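Local coordinates for putative uncharacterized protein lp_3323 (Lactobacillus plantarum, PDB 3DC7), which is of unknown function but, as a member of the GDSL-like lipase/acylhydrolase family, probably hydrolyses an ester or related acyl substrate, at residues R97-L101 / N153-Y157. Sequence-based numbering, arbitrary orientation.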
loop_
_atom_site.group_PDB
_atom_site.type_symbol
_atom_site.label_atom_id
_atom_site.label_comp_id
_atom_site.label_asym_id
_atom_site.label_seq_id
_atom_site.Cartn_x
_atom_site.Cartn_y
_atom_site.Cartn_z
ATOM N N ARG A 97 -23.336 -6.268 -12.034
ATOM C CA ARG A 97 -24.790 -6.183 -12.131
ATOM C C ARG A 97 -25.266 -4.722 -12.179
ATOM O O ARG A 97 -26.422 -4.418 -11.883
ATOM C CB ARG A 97 -25.451 -6.980 -11.005
ATOM C CG ARG A 97 -24.838 -8.374 -10.820
ATOM C CD ARG A 97 -25.563 -9.196 -9.773
ATOM N NE ARG A 97 -26.736 -9.854 -10.336
ATOM C CZ ARG A 97 -27.620 -10.557 -9.634
ATOM N NH1 ARG A 97 -27.488 -10.677 -8.321
ATOM N NH2 ARG A 97 -28.664 -11.116 -10.244
ATOM N N ASP A 98 -24.357 -3.826 -12.553
ATOM C CA ASP A 98 -24.697 -2.443 -12.853
ATOM C C ASP A 98 -25.322 -1.675 -11.678
ATOM O O ASP A 98 -26.403 -1.083 -11.809
ATOM C CB ASP A 98 -25.574 -2.370 -14.133
ATOM C CG ASP A 98 -24.853 -2.913 -15.383
ATOM O OD1 ASP A 98 -23.642 -2.643 -15.526
ATOM O OD2 ASP A 98 -25.488 -3.587 -16.234
ATOM N N GLN A 99 -24.641 -1.670 -10.534
ATOM C CA GLN A 99 -24.970 -0.713 -9.467
ATOM C C GLN A 99 -24.426 0.660 -9.876
ATOM O O GLN A 99 -23.241 0.778 -10.186
ATOM C CB GLN A 99 -24.372 -1.157 -8.127
ATOM C CG GLN A 99 -24.708 -0.272 -6.907
ATOM C CD GLN A 99 -26.141 -0.441 -6.430
ATOM O OE1 GLN A 99 -26.934 0.517 -6.416
ATOM N NE2 GLN A 99 -26.491 -1.668 -6.053
ATOM N N PRO A 100 -25.286 1.707 -9.906
ATOM C CA PRO A 100 -24.701 3.016 -10.216
ATOM C C PRO A 100 -23.540 3.269 -9.268
ATOM O O PRO A 100 -23.626 2.922 -8.081
ATOM C CB PRO A 100 -25.850 3.997 -9.954
ATOM C CG PRO A 100 -27.092 3.171 -10.216
ATOM C CD PRO A 100 -26.744 1.797 -9.672
ATOM N N LEU A 101 -22.453 3.815 -9.797
ATOM C CA LEU A 101 -21.257 4.057 -9.000
ATOM C C LEU A 101 -21.455 5.223 -8.040
ATOM O O LEU A 101 -21.075 5.154 -6.868
ATOM C CB LEU A 101 -20.050 4.311 -9.900
ATOM C CG LEU A 101 -18.708 4.539 -9.204
ATOM C CD1 LEU A 101 -18.280 3.322 -8.416
ATOM C CD2 LEU A 101 -17.653 4.939 -10.212
ATOM N N ASN A 153 -18.817 -2.338 -17.654
ATOM C CA ASN A 153 -20.163 -2.878 -17.405
ATOM C C ASN A 153 -21.219 -2.119 -18.223
ATOM O O ASN A 153 -20.864 -1.256 -19.006
ATOM C CB ASN A 153 -20.496 -2.871 -15.903
ATOM C CG ASN A 153 -20.646 -1.465 -15.326
ATOM O OD1 ASN A 153 -20.670 -0.465 -16.055
ATOM N ND2 ASN A 153 -20.752 -1.387 -14.002
ATOM N N GLY A 154 -22.504 -2.436 -18.051
ATOM C CA GLY A 154 -23.581 -1.780 -18.814
ATOM C C GLY A 154 -23.724 -0.270 -18.615
ATOM O O GLY A 154 -24.344 0.424 -19.434
ATOM N N LEU A 155 -23.148 0.251 -17.534
ATOM C CA LEU A 155 -23.186 1.678 -17.265
ATOM C C LEU A 155 -21.916 2.337 -17.783
ATOM O O LEU A 155 -21.737 3.537 -17.644
ATOM C CB LEU A 155 -23.330 1.940 -15.764
ATOM C CG LEU A 155 -24.473 1.243 -15.041
ATOM C CD1 LEU A 155 -24.323 1.482 -13.561
ATOM C CD2 LEU A 155 -25.837 1.731 -15.546
ATOM N N GLY A 156 -21.023 1.539 -18.353
ATOM C CA GLY A 156 -19.788 2.064 -18.923
ATOM C C GLY A 156 -18.637 2.322 -17.971
ATOM O O GLY A 156 -17.631 2.887 -18.388
ATOM N N TYR A 157 -18.770 1.929 -16.697
ATOM C CA TYR A 157 -17.652 2.021 -15.758
ATOM C C TYR A 157 -16.787 0.779 -15.855
ATOM O O TYR A 157 -17.228 -0.259 -16.336
ATOM C CB TYR A 157 -18.119 2.180 -14.313
ATOM C CG TYR A 157 -18.949 3.402 -14.043
ATOM C CD1 TYR A 157 -18.365 4.664 -13.958
ATOM C CD2 TYR A 157 -20.331 3.295 -13.876
ATOM C CE1 TYR A 157 -19.136 5.790 -13.711
ATOM C CE2 TYR A 157 -21.115 4.413 -13.632
ATOM C CZ TYR A 157 -20.512 5.650 -13.549
ATOM O OH TYR A 157 -21.298 6.743 -13.301
#
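One face of the Tyr157 ring is covered by Leu101. Leu101 CB sits over the ring centre in a CH-pi contact, 3.9 Å from the centroid and almost on the ring normal. Leu101 CD2 lies over the CD1 side of the same face. It gets there because CG is anti to the backbone N (chi1 -178°), which lays the leucine branch along the ring. Tyr162 of helix 159-173 packs against both Leu101 and Tyr157. The other flat groups are the Asp98 carboxylate and the Asn153 amide, turned 78° apart as the two side chains pass in opposite directions. Asp98 OD1 lies 3.2 Å from Asn153 CB. The same oxygen takes a weak hydrogen bond from Gly154 N at 2.8 Å, bent to an N-H...O angle of 121°. The other carboxylate oxygen, OD2, is hydrogen-bonded to Ser147 OG. Leu155 leans on the segment 97-101. Its CG touches Asp98 CB at 3.9 Å, and its CD1 reaches Pro100 CA at 3.7 Å. Asn153 organises its own turn. Its OD1 accepts from Leu155 N (3.0 Å) and Tyr157 N (3.1 Å), which approach from opposite faces of the amide plane. Its ND2 is hydrogen-bonded to Tyr95 O, on the helix before Asp98, and to the Tyr162 hydroxyl. An alanine here would remove the amide, which would probably leave Leu155 N and Tyr157 N without this acceptor and untie the turn from Tyr95. Asp98, at positive phi, is the C-prime residue of the Schellman motif that ends helix 92-96. Across the contact, Asn153 starts an Asx turn within a type I beta turn closed by Gly156. The contact thus joins a helix C-terminus to the loop before helix 159-173, two connections of the parallel-sheet alpha/beta fold of the SGNH hydrolases.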